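DegV domain-containing protein spr0652 (Streptococcus pneumoniae, PDB 6CNG) binds a long-chain fatty acid, here linoleic acid, as a FakB-type protein of the DegV family and may serve in fatty acid metabolism. Local coordinates at residues A[24-29]-A[99-104]; A[233-238]-A[261-266]. One frame throughout, in Å; residues are numbered along the deposited sequence.

Contact 1: residues A[24-29]-A[99-104]; sequences KIIADS and KNIFLV
Ile26 and Leu103 pair in register across two neighbouring parallel strands, 24-28 and 100-104, which are joined by backbone bonds. Ile26 and Lys24 each bond through both N and O. Ile26 N donates to Phe102 O at 2.8 Å, and its O accepts from Val104 N at 2.9 Å. Lys24 continues the ladder: its O takes the N-H of Phe102 at 3.0 Å, and its N donates to Asn100 O.

The tight part is the face that carries Ile26, Ile101 and Leu103. CD1 of Ile26 meets CG2 of Ile101 at 3.6 Å, the two side chains crossing at a slant. The Ile101 torsion, with CG2 anti to the backbone N (chi1 -61°), turns that methyl to Ile26. Phe95 of helix 88-95 packs on both isoleucines. Both are inner strands of a mixed sheet: strand 43-54 runs parallel beside 23-28, strand 132-137 beside 100-105, and helices pack on both faces. On the other face Ile25, Phe102 and Val104 meet Leu152 of helix 143-157, and the Phe102 ring stacks with Phe162.

The C-terminal end is looser. Asp28 N reaches Val104 O only by a weak bond of 3.4 Å. Beside it a water links Asp28 OD1, at 2.9 Å, and Val104 O, though its protons are probably shared with other acceptors. Ser113 and the backbone N of Ile106 hold the OD2 of Asp28, which lies near Ser111, a residue that probably binds the fatty acid, by similarity. At the other end Lys24 is partly exposed. Its chain leads away from strand 100-104, and NZ bonds to Glu96 O and Ala94 O.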
loop_
_atom_site.group_PDB
_atom_site.type_symbol
_atom_site.label_atom_id
_atom_site.label_comp_id
_atom_site.label_asym_id
_atom_site.label_seq_id
_atom_site.Cartn_x
_atom_site.Cartn_y
_atom_site.Cartn_z
ATOM N N LYS A 24 1.615 -14.008 13.238
ATOM C CA LYS A 24 2.394 -13.270 12.261
ATOM C C LYS A 24 1.456 -12.441 11.388
ATOM O O LYS A 24 0.413 -12.925 10.939
ATOM C CB LYS A 24 3.251 -14.190 11.390
ATOM C CG LYS A 24 4.706 -14.122 11.707
ATOM C CD LYS A 24 5.554 -15.099 10.890
ATOM C CE LYS A 24 7.029 -15.049 11.275
ATOM N NZ LYS A 24 7.942 -15.910 10.442
ATOM N N ILE A 25 1.826 -11.187 11.179
ATOM C CA ILE A 25 1.226 -10.341 10.159
ATOM C C ILE A 25 2.247 -10.213 9.041
ATOM O O ILE A 25 3.350 -9.697 9.256
ATOM C CB ILE A 25 0.846 -8.960 10.716
ATOM C CG1 ILE A 25 -0.193 -9.102 11.823
ATOM C CG2 ILE A 25 0.320 -8.082 9.599
ATOM C CD1 ILE A 25 -0.421 -7.812 12.592
ATOM N N ILE A 26 1.876 -10.690 7.861
ATOM C CA ILE A 26 2.737 -10.689 6.683
ATOM C C ILE A 26 2.138 -9.739 5.663
ATOM O O ILE A 26 0.924 -9.681 5.499
ATOM C CB ILE A 26 2.873 -12.102 6.084
ATOM C CG1 ILE A 26 3.172 -13.119 7.173
ATOM C CG2 ILE A 26 3.966 -12.107 5.047
ATOM C CD1 ILE A 26 3.265 -14.533 6.698
ATOM N N ALA A 27 2.986 -8.967 5.013
ATOM C CA ALA A 27 2.533 -8.088 3.951
ATOM C C ALA A 27 3.596 -8.052 2.870
ATOM O O ALA A 27 4.768 -8.255 3.145
ATOM C CB ALA A 27 2.278 -6.658 4.459
ATOM N N ASP A 28 3.186 -7.807 1.639
ATOM C CA ASP A 28 4.183 -7.561 0.606
ATOM C C ASP A 28 4.642 -6.091 0.640
ATOM O O ASP A 28 4.115 -5.267 1.390
ATOM C CB ASP A 28 3.652 -8.021 -0.755
ATOM C CG ASP A 28 2.427 -7.248 -1.219
ATOM O OD1 ASP A 28 2.375 -6.010 -0.987
ATOM O OD2 ASP A 28 1.536 -7.871 -1.844
ATOM N N SER A 29 5.636 -5.753 -0.185
ATOM C CA SER A 29 6.234 -4.416 -0.132
ATOM C C SER A 29 5.377 -3.304 -0.808
ATOM O O SER A 29 5.856 -2.167 -0.970
ATOM C CB SER A 29 7.683 -4.472 -0.613
ATOM O OG SER A 29 7.776 -4.755 -1.972
ATOM N N LYS A 99 1.534 -19.785 14.406
ATOM C CA LYS A 99 0.339 -20.614 14.320
ATOM C C LYS A 99 -0.872 -19.869 13.756
ATOM O O LYS A 99 -1.776 -20.494 13.193
ATOM C CB LYS A 99 -0.012 -21.177 15.709
ATOM C CG LYS A 99 1.108 -21.957 16.432
ATOM C CD LYS A 99 1.960 -21.054 17.355
ATOM C CE LYS A 99 2.212 -21.637 18.763
ATOM N NZ LYS A 99 0.988 -21.692 19.611
ATOM N N ASN A 100 -0.900 -18.552 13.907
ATOM C CA ASN A 100 -1.987 -17.699 13.452
ATOM C C ASN A 100 -1.382 -16.673 12.496
ATOM O O ASN A 100 -0.600 -15.822 12.926
ATOM C CB ASN A 100 -2.589 -16.983 14.654
ATOM C CG ASN A 100 -3.514 -17.853 15.479
ATOM O OD1 ASN A 100 -3.678 -19.030 15.247
ATOM N ND2 ASN A 100 -4.127 -17.247 16.455
ATOM N N ILE A 101 -1.756 -16.724 11.210
ATOM C CA ILE A 101 -1.113 -15.924 10.168
ATOM C C ILE A 101 -2.141 -15.152 9.357
ATOM O O ILE A 101 -3.080 -15.734 8.818
ATOM C CB ILE A 101 -0.266 -16.790 9.219
ATOM C CG1 ILE A 101 0.844 -17.497 9.984
ATOM C CG2 ILE A 101 0.333 -15.938 8.138
ATOM C CD1 ILE A 101 1.452 -18.640 9.235
ATOM N N PHE A 102 -1.927 -13.843 9.241
ATOM C CA PHE A 102 -2.642 -12.974 8.320
ATOM C C PHE A 102 -1.672 -12.451 7.285
ATOM O O PHE A 102 -0.543 -12.076 7.601
ATOM C CB PHE A 102 -3.290 -11.795 9.041
ATOM C CG PHE A 102 -4.317 -12.227 9.982
ATOM C CD1 PHE A 102 -3.983 -12.685 11.230
ATOM C CD2 PHE A 102 -5.628 -12.269 9.593
ATOM C CE1 PHE A 102 -4.954 -13.146 12.086
ATOM C CE2 PHE A 102 -6.595 -12.719 10.445
ATOM C CZ PHE A 102 -6.257 -13.157 11.684
ATOM N N LEU A 103 -2.139 -12.394 6.059
ATOM C CA LEU A 103 -1.305 -12.017 4.942
ATOM C C LEU A 103 -2.097 -11.009 4.139
ATOM O O LEU A 103 -3.147 -11.334 3.597
ATOM C CB LEU A 103 -0.957 -13.263 4.126
ATOM C CG LEU A 103 0.125 -13.167 3.068
ATOM C CD1 LEU A 103 0.266 -14.508 2.394
ATOM C CD2 LEU A 103 -0.136 -12.075 2.052
ATOM N N VAL A 104 -1.600 -9.786 4.074
ATOM C CA VAL A 104 -2.212 -8.730 3.292
ATOM C C VAL A 104 -1.331 -8.500 2.084
ATOM O O VAL A 104 -0.144 -8.203 2.223
ATOM C CB VAL A 104 -2.338 -7.439 4.109
ATOM C CG1 VAL A 104 -3.144 -6.401 3.361
ATOM C CG2 VAL A 104 -2.946 -7.737 5.437
HETATM O O HOH W 1 0.838 -5.378 1.371
#

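Contact 2: residues A[233-238]-A[261-266]; sequences QAAYDE and QQLSER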
loop_
_atom_site.group_PDB
_atom_site.type_symbol
_atom_site.label_atom_id
_atom_site.label_comp_id
_atom_site.label_asym_id
_atom_site.label_seq_id
_atom_site.Cartn_x
_atom_site.Cartn_y
_atom_site.Cartn_z
ATOM N N GLN A 233 -6.236 20.907 -2.511
ATOM C CA GLN A 233 -7.671 21.150 -2.429
ATOM C C GLN A 233 -8.464 19.951 -2.939
ATOM O O GLN A 233 -9.445 19.539 -2.315
ATOM C CB GLN A 233 -8.026 22.424 -3.196
ATOM C CG GLN A 233 -9.484 22.896 -3.029
ATOM C CD GLN A 233 -9.819 23.412 -1.635
ATOM O OE1 GLN A 233 -9.181 24.345 -1.111
ATOM N NE2 GLN A 233 -10.863 22.833 -1.043
ATOM N N ALA A 234 -8.047 19.373 -4.066
ATOM C CA ALA A 234 -8.771 18.248 -4.640
ATOM C C ALA A 234 -8.745 17.064 -3.703
ATOM O O ALA A 234 -9.755 16.390 -3.519
ATOM C CB ALA A 234 -8.153 17.852 -5.977
ATOM N N ALA A 235 -7.586 16.789 -3.115
ATOM C CA ALA A 235 -7.451 15.670 -2.198
ATOM C C ALA A 235 -8.284 15.874 -0.940
ATOM O O ALA A 235 -8.875 14.935 -0.426
ATOM C CB ALA A 235 -5.983 15.496 -1.855
ATOM N N TYR A 236 -8.327 17.091 -0.424
ATOM C CA TYR A 236 -9.184 17.392 0.712
ATOM C C TYR A 236 -10.647 17.244 0.339
ATOM O O TYR A 236 -11.414 16.624 1.068
ATOM C CB TYR A 236 -8.894 18.824 1.146
ATOM C CG TYR A 236 -9.807 19.425 2.177
ATOM C CD1 TYR A 236 -9.495 19.350 3.515
ATOM C CD2 TYR A 236 -10.947 20.111 1.815
ATOM C CE1 TYR A 236 -10.318 19.916 4.471
ATOM C CE2 TYR A 236 -11.766 20.683 2.762
ATOM C CZ TYR A 236 -11.439 20.573 4.094
ATOM O OH TYR A 236 -12.202 21.132 5.080
ATOM N N ASP A 237 -11.053 17.821 -0.791
ATOM C CA ASP A 237 -12.439 17.708 -1.224
ATOM C C ASP A 237 -12.824 16.254 -1.421
ATOM O O ASP A 237 -13.896 15.824 -1.003
ATOM C CB ASP A 237 -12.632 18.460 -2.534
ATOM C CG ASP A 237 -12.526 19.958 -2.377
ATOM O OD1 ASP A 237 -12.737 20.475 -1.277
ATOM O OD2 ASP A 237 -12.260 20.642 -3.377
ATOM N N GLU A 238 -11.971 15.478 -2.052
ATOM C CA GLU A 238 -12.332 14.088 -2.292
ATOM C C GLU A 238 -12.428 13.323 -0.991
ATOM O O GLU A 238 -13.234 12.409 -0.868
ATOM C CB GLU A 238 -11.336 13.393 -3.234
ATOM C CG GLU A 238 -11.253 13.954 -4.680
ATOM C CD GLU A 238 -12.560 13.910 -5.488
ATOM O OE1 GLU A 238 -13.408 13.013 -5.275
ATOM O OE2 GLU A 238 -12.720 14.797 -6.336
ATOM N N GLN A 261 2.268 17.802 4.697
ATOM C CA GLN A 261 2.073 18.609 5.897
ATOM C C GLN A 261 0.973 19.647 5.698
ATOM O O GLN A 261 0.216 19.915 6.631
ATOM C CB GLN A 261 3.399 19.219 6.381
ATOM C CG GLN A 261 3.289 20.198 7.596
ATOM C CD GLN A 261 2.715 19.595 8.926
ATOM O OE1 GLN A 261 2.615 18.382 9.092
ATOM N NE2 GLN A 261 2.349 20.465 9.861
ATOM N N GLN A 262 0.831 20.209 4.496
ATOM C CA GLN A 262 -0.178 21.240 4.290
ATOM C C GLN A 262 -1.572 20.642 4.215
ATOM O O GLN A 262 -2.539 21.273 4.655
ATOM C CB GLN A 262 0.114 22.032 3.022
ATOM C CG GLN A 262 1.482 22.771 3.016
ATOM C CD GLN A 262 1.390 24.265 3.338
ATOM O OE1 GLN A 262 0.298 24.822 3.447
ATOM N NE2 GLN A 262 2.542 24.915 3.492
ATOM N N LEU A 263 -1.687 19.447 3.631
ATOM C CA LEU A 263 -2.947 18.716 3.655
ATOM C C LEU A 263 -3.309 18.294 5.073
ATOM O O LEU A 263 -4.465 18.444 5.487
ATOM C CB LEU A 263 -2.854 17.511 2.712
ATOM C CG LEU A 263 -4.062 16.590 2.533
ATOM C CD1 LEU A 263 -5.262 17.334 2.032
ATOM C CD2 LEU A 263 -3.717 15.496 1.578
ATOM N N SER A 264 -2.321 17.806 5.844
ATOM C CA SER A 264 -2.545 17.365 7.221
ATOM C C SER A 264 -3.073 18.495 8.088
ATOM O O SER A 264 -4.009 18.309 8.866
ATOM C CB SER A 264 -1.242 16.809 7.797
ATOM O OG SER A 264 -1.290 16.668 9.201
ATOM N N GLU A 265 -2.462 19.667 7.992
ATOM C CA GLU A 265 -2.963 20.804 8.748
ATOM C C GLU A 265 -4.410 21.107 8.383
ATOM O O GLU A 265 -5.244 21.250 9.270
ATOM C CB GLU A 265 -2.052 22.014 8.565
ATOM C CG GLU A 265 -0.759 21.949 9.382
ATOM C CD GLU A 265 -0.984 21.976 10.903
ATOM O OE1 GLU A 265 -0.155 21.394 11.648
ATOM O OE2 GLU A 265 -1.989 22.567 11.366
ATOM N N ARG A 266 -4.725 21.189 7.082
ATOM C CA ARG A 266 -6.091 21.484 6.647
ATOM C C ARG A 266 -7.075 20.481 7.211
ATOM O O ARG A 266 -8.176 20.844 7.634
ATOM C CB ARG A 266 -6.199 21.421 5.123
ATOM C CG ARG A 266 -6.333 22.727 4.430
ATOM C CD ARG A 266 -7.388 22.706 3.340
ATOM N NE ARG A 266 -8.699 23.094 3.859
ATOM C CZ ARG A 266 -9.723 23.469 3.103
ATOM N NH1 ARG A 266 -9.579 23.504 1.780
ATOM N NH2 ARG A 266 -10.880 23.816 3.674
HETATM O O HOH W 2 -12.158 24.596 1.537
#
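Arg266 lays its guanidinium flat over one face of the Tyr236 ring. The planes are only 15° apart, and CZ of Arg266 sits 3.6 Å from the ring centroid, so this is both a stack and a cation-pi contact. CZ is shifted toward the rim on the hydroxyl side, and NH2 of Arg266 comes within 3.3 Å of Tyr236 CZ. The angle is too poor for a bond from NH2 to the phenol oxygen. That oxygen instead pairs with Thr270 OG1, one turn further along the arginine's own helix. CD of Arg266 adds a CH-pi contact over the same face. The ring reaches across because CG of Tyr236 is anti to the backbone N (chi1 171°).

Both helices, 228-242 and 257-270, run in roughly the same direction, with segment axes 10.3 Å apart and 39° between them. Each is followed by a strand of the mixed sheet, 247-253 and 275-280, and these two strands lie side by side and parallel. Helix 257-270 thus makes the crossover of a beta-alpha-beta unit. Beneath the polar pair the contact is apolar. CD1 of Leu263 lies 4.0 Å from Tyr236 CB, and its CD2 touches Ala235 CB at 4.1 Å.

On the partly exposed side, Gln233 crosses the guanidinium edge with its amide turned steeply from that plane. Its NE2 bonds to Asp237 OD1 at 3.0 Å, which ties the amide to its own helix. A water accepts from Arg266 NH2 at 2.6 Å and weakly from Gln233 NE2, linking the two helices there.

Overall arrangement
From the N terminus, strand 23-28 comes first. Contact 1 closes a loop of 69 residues that holds strand 43-54, helix 67-76 and helix 88-95, and it joins two parallel strands of the first sheet. The chain then runs on through strand 132-137, two long helices and the early strands of the second sheet. Contact 2 closes a shorter loop of 22 residues, including strand 247-253, and joins two helices beside that second sheet. The two loops follow in series and neither nests nor crosses. The centres of contact 1 and contact 2 are about 32 Å apart, on opposite sides of the chain's centre. Contact 1 lies nearer the linoleic acid than contact 2.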